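Local coordinates for protein 6-pyruvoyl tetrahydrobiopterin synthase (Plasmodium vivax, PDB 3LX3) that belongs to the 6-pyruvoyl tetrahydropterin synthase family and binds a zinc ion and 2-amino-1,5-dihydropteridine-4,6-dione in an assembly of six chains, at residues A[36-39]-A[44-47]; A[106-109]-A[115-118]. One frame throughout, in Å; residues are numbered along the deposited sequence.

Contact 1. Residues A[36-39]-A[44-47]. With ZN (zinc ion), chain B.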
loop_
_atom_site.group_PDB
_atom_site.type_symbol
_atom_site.label_atom_id
_atom_site.label_comp_id
_atom_site.label_asym_id
_atom_site.label_seq_id
_atom_site.Cartn_x
_atom_site.Cartn_y
_atom_site.Cartn_z
ATOM N N HIS A 36 8.454 -2.973 23.911
ATOM C CA HIS A 36 8.359 -1.816 24.776
ATOM C C HIS A 36 7.134 -1.949 25.673
ATOM O O HIS A 36 6.304 -2.820 25.459
ATOM C CB HIS A 36 8.337 -0.507 23.952
ATOM C CG HIS A 36 6.975 -0.025 23.557
ATOM N ND1 HIS A 36 6.559 1.263 23.828
ATOM C CD2 HIS A 36 5.970 -0.616 22.872
ATOM C CE1 HIS A 36 5.341 1.431 23.334
ATOM N NE2 HIS A 36 4.944 0.304 22.762
ATOM N N PHE A 37 6.999 -1.012 26.590
ATOM C CA PHE A 37 5.694 -0.718 27.183
ATOM C C PHE A 37 5.715 0.730 27.666
ATOM O O PHE A 37 6.707 1.217 28.237
ATOM C CB PHE A 37 5.287 -1.733 28.303
ATOM C CG PHE A 37 6.188 -1.758 29.515
ATOM C CD1 PHE A 37 5.969 -0.919 30.598
ATOM C CD2 PHE A 37 7.194 -2.706 29.598
ATOM C CE1 PHE A 37 6.760 -1.006 31.734
ATOM C CE2 PHE A 37 7.994 -2.776 30.702
ATOM C CZ PHE A 37 7.780 -1.917 31.762
ATOM N N ILE A 38 4.579 1.395 27.502
ATOM C CA ILE A 38 4.354 2.753 28.026
ATOM C C ILE A 38 4.087 2.693 29.521
ATOM O O ILE A 38 3.307 1.856 29.985
ATOM C CB ILE A 38 3.101 3.390 27.363
ATOM C CG1 ILE A 38 3.309 3.582 25.858
ATOM C CG2 ILE A 38 2.710 4.720 28.081
ATOM C CD1 ILE A 38 4.428 4.504 25.460
ATOM N N ALA A 39 4.735 3.572 30.281
ATOM C CA ALA A 39 4.407 3.803 31.674
ATOM C C ALA A 39 4.500 5.281 31.946
ATOM O O ALA A 39 5.474 5.924 31.585
ATOM C CB ALA A 39 5.392 3.042 32.617
ATOM N N ARG A 44 0.297 1.911 33.374
ATOM C CA ARG A 44 1.340 0.969 32.970
ATOM C C ARG A 44 0.562 0.106 31.955
ATOM O O ARG A 44 -0.633 -0.182 32.140
ATOM C CB ARG A 44 1.799 0.131 34.182
ATOM C CG ARG A 44 3.196 -0.603 34.143
ATOM C CD ARG A 44 3.144 -2.112 33.774
ATOM N NE ARG A 44 2.255 -2.939 34.609
ATOM C CZ ARG A 44 1.886 -4.177 34.291
ATOM N NH1 ARG A 44 2.323 -4.744 33.167
ATOM N NH2 ARG A 44 1.070 -4.856 35.080
ATOM N N GLU A 45 1.190 -0.254 30.870
ATOM C CA GLU A 45 0.607 -1.297 30.019
ATOM C C GLU A 45 1.490 -2.502 29.974
ATOM O O GLU A 45 2.628 -2.461 30.452
ATOM C CB GLU A 45 0.380 -0.767 28.644
ATOM C CG GLU A 45 1.593 -0.561 27.887
ATOM C CD GLU A 45 1.360 0.123 26.543
ATOM O OE1 GLU A 45 0.219 0.137 26.029
ATOM O OE2 GLU A 45 2.349 0.593 25.974
ATOM N N THR A 46 0.944 -3.572 29.408
ATOM C CA THR A 46 1.650 -4.840 29.291
ATOM C C THR A 46 2.733 -4.765 28.251
ATOM O O THR A 46 2.646 -4.013 27.255
ATOM C CB THR A 46 0.691 -5.986 29.024
ATOM O OG1 THR A 46 -0.130 -5.697 27.900
ATOM C CG2 THR A 46 -0.203 -6.261 30.247
ATOM N N LEU A 47 3.766 -5.582 28.440
ATOM C CA LEU A 47 4.829 -5.762 27.456
ATOM C C LEU A 47 4.307 -6.228 26.112
ATOM O O LEU A 47 3.540 -7.177 26.024
ATOM C CB LEU A 47 5.839 -6.800 27.994
ATOM C CG LEU A 47 7.033 -7.130 27.105
ATOM C CD1 LEU A 47 7.962 -5.957 26.986
ATOM C CD2 LEU A 47 7.783 -8.336 27.712
HETATM ZN ZN ZN B . 3.029 0.054 21.918
HETATM O O HOH W 1 2.218 1.207 23.406
HETATM O O HOH W 2 0.956 0.135 21.244
#
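Across this contact the Phe37 ring, stacked on Tyr117, meets Leu47 at its edge, CD1 of Leu47 lying near the ring plane, 4.2 Å from Phe37 CD2. The other flat pair is the His36 imidazole and the Glu45 carboxylate, their planes 79° apart and His36 NE2 4.1 Å from Glu45 OE2. That NE2 binds the zinc ion at 2.1 Å; His48 and His50 complete the histidine set, and Ser132 hydrogen-bonds His36 ND1. Water 1, a zinc ligand, is hydrogen-bonded to Glu45 OE2 at 2.6 Å. The same oxygen accepts from Ile38 N at 2.8 Å on its anti side, 20° out of the carboxylate plane, a nearly straight bond. Two partners thus hold OE2 in place. Glu45 gets there with CG between its backbone N and carbonyl carbon (chi1 72°) and an extended chain beyond, which carries OE2 to the Ile38 N-H. Glu45 N returns a bond to Ile38 O at 3.1 Å, and Ala39 faces Arg44 in an antiparallel non-hydrogen-bonded pair. The contact forms part of the zinc and ligand site, the Glu45 side chain coming within about 4 Å of the bound 2-amino-1,5-dihydropteridine-4,6-dione at nearest atoms. Arg44 salt-bridges Asp113 and Asp123 of the second subunit, and the latter also accepts from Leu47 N. The contact thus ties the end of strand 20-40 to the loop between strands 43-44 and 48-61, with strand 98-103 against Phe37 and Ala39.

Contact 2. Residues A[106-109]-A[115-118]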
loop_
_atom_site.group_PDB
_atom_site.type_symbol
_atom_site.label_atom_id
_atom_site.label_comp_id
_atom_site.label_asym_id
_atom_site.label_seq_id
_atom_site.Cartn_x
_atom_site.Cartn_y
_atom_site.Cartn_z
ATOM N N ASN A 106 21.655 -8.388 33.867
ATOM C CA ASN A 106 20.275 -8.015 33.519
ATOM C C ASN A 106 19.901 -6.633 34.008
ATOM O O ASN A 106 20.518 -6.086 34.916
ATOM C CB ASN A 106 19.284 -8.992 34.155
ATOM C CG ASN A 106 19.106 -10.260 33.365
ATOM O OD1 ASN A 106 20.087 -10.796 32.820
ATOM N ND2 ASN A 106 17.841 -10.748 33.270
ATOM N N PHE A 107 18.863 -6.086 33.366
ATOM C CA PHE A 107 18.120 -4.945 33.913
ATOM C C PHE A 107 16.838 -5.483 34.499
ATOM O O PHE A 107 16.089 -6.230 33.821
ATOM C CB PHE A 107 17.773 -3.915 32.843
ATOM C CG PHE A 107 18.951 -3.118 32.311
ATOM C CD1 PHE A 107 19.712 -2.305 33.148
ATOM C CD2 PHE A 107 19.284 -3.174 30.967
ATOM C CE1 PHE A 107 20.770 -1.571 32.648
ATOM C CE2 PHE A 107 20.347 -2.456 30.473
ATOM C CZ PHE A 107 21.096 -1.672 31.325
ATOM N N LYS A 108 16.589 -5.100 35.749
ATOM C CA LYS A 108 15.337 -5.413 36.433
ATOM C C LYS A 108 14.531 -4.116 36.544
ATOM O O LYS A 108 15.025 -3.097 37.010
ATOM C CB LYS A 108 15.594 -6.052 37.790
ATOM C CG LYS A 108 14.341 -6.263 38.645
ATOM C CD LYS A 108 14.721 -6.867 39.966
ATOM C CE LYS A 108 13.512 -7.008 40.842
ATOM N NZ LYS A 108 13.884 -7.607 42.167
ATOM N N ILE A 109 13.291 -4.150 36.097
ATOM C CA ILE A 109 12.440 -2.986 36.057
ATOM C C ILE A 109 11.263 -3.230 36.975
ATOM O O ILE A 109 10.569 -4.223 36.814
ATOM C CB ILE A 109 11.883 -2.732 34.646
ATOM C CG1 ILE A 109 13.028 -2.594 33.640
ATOM C CG2 ILE A 109 10.991 -1.453 34.631
ATOM C CD1 ILE A 109 12.541 -2.442 32.202
ATOM N N SER A 115 4.734 -4.385 39.607
ATOM C CA SER A 115 5.057 -5.366 38.546
ATOM C C SER A 115 6.559 -5.350 38.336
ATOM O O SER A 115 7.168 -4.294 38.400
ATOM C CB SER A 115 4.387 -5.007 37.244
ATOM O OG SER A 115 2.975 -5.195 37.365
ATOM N N GLU A 116 7.134 -6.505 38.063
ATOM C CA GLU A 116 8.579 -6.654 37.878
ATOM C C GLU A 116 8.870 -7.345 36.553
ATOM O O GLU A 116 8.220 -8.348 36.178
ATOM C CB GLU A 116 9.219 -7.472 39.017
ATOM C CG GLU A 116 9.277 -6.794 40.393
ATOM C CD GLU A 116 10.012 -7.678 41.427
ATOM O OE1 GLU A 116 10.582 -8.709 41.033
ATOM O OE2 GLU A 116 10.026 -7.304 42.614
ATOM N N TYR A 117 9.906 -6.837 35.859
ATOM C CA TYR A 117 10.453 -7.425 34.641
ATOM C C TYR A 117 11.936 -7.620 34.817
ATOM O O TYR A 117 12.606 -6.829 35.527
ATOM C CB TYR A 117 10.265 -6.424 33.460
ATOM C CG TYR A 117 8.829 -6.091 33.178
ATOM C CD1 TYR A 117 8.122 -6.716 32.167
ATOM C CD2 TYR A 117 8.172 -5.159 33.946
ATOM C CE1 TYR A 117 6.797 -6.405 31.953
ATOM C CE2 TYR A 117 6.853 -4.860 33.736
ATOM C CZ TYR A 117 6.161 -5.508 32.728
ATOM O OH TYR A 117 4.817 -5.203 32.543
ATOM N N SER A 118 12.510 -8.567 34.102
ATOM C CA SER A 118 13.961 -8.667 34.046
ATOM C C SER A 118 14.378 -9.146 32.664
ATOM O O SER A 118 13.798 -10.083 32.128
ATOM C CB SER A 118 14.455 -9.644 35.090
ATOM O OG SER A 118 15.886 -9.667 35.074
#
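A beta hairpin, strand 106-111 running antiparallel to strand 116-120, supplies this contact; the axes of the two segments approach to 4.5 Å. Ile109 and Tyr117 form a hydrogen-bonded pair: Ile109 N reaches Tyr117 O at 2.8 Å, and Tyr117 N returns to Ile109 O at 2.9 Å. Ile109 O also lies in the plane of the Tyr117 ring, at its edge. On the face carrying Ile109 and Tyr117 the two CB atoms pack 4.2 Å apart. Tyr117 OH goes on to a hydrogen bond with Asp123 of the second subunit, and Leu98 and Phe89 cover Ile109.

Lys108 and Ser118, the neighbouring non-hydrogen-bonded pair, put their side chains on the other face. Here Lys108 leaves the backbone with CG opposite its own N (chi1 173°) and runs fully extended, crossing the Glu116 side chain at a slant. Its CE comes 3.4 Å from Glu116 OE1, whereas NZ keeps only a long salt bridge to the same oxygen at 3.7 Å, so the contact is made as much by the methylene as by the charge. At the far end Asn106 ND2 donates to Ser118 OG at 2.9 Å, with OG close to the amide plane; the amide nitrogen also reaches Glu116 O of the second subunit. A CA-H...O contact from Ser118 CA to Phe107 O, 3.2 Å, lies between the strands. Alternating hydrogen-bonded and non-hydrogen-bonded pairs, with side chains on alternate faces, are the pattern of an antiparallel beta hairpin, here two strands of a three-stranded sheet at a subunit interface.

From the N terminus, strand 20-40 first reaches contact 1, where segment 44-47 doubles back on 36-39, with four residues between, before strand 48-61 begins. The chain then passes through helix 71-85 and strands 89-92 and 98-103 before contact 2 brings 106-109 and 115-118 together, with five residues between. The two loops are in series, neither nesting nor crossing, with their centres about 13 Å apart. In space they meet directly: Phe37 CZ lies 3.7 Å from Tyr117 CE2, and the Arg44 guanidinium comes up to Tyr117 OH and Ser115 OG. The end of the large sheet beside the zinc site is thereby joined to the small three-stranded sheet, and both contacts touch the second subunit.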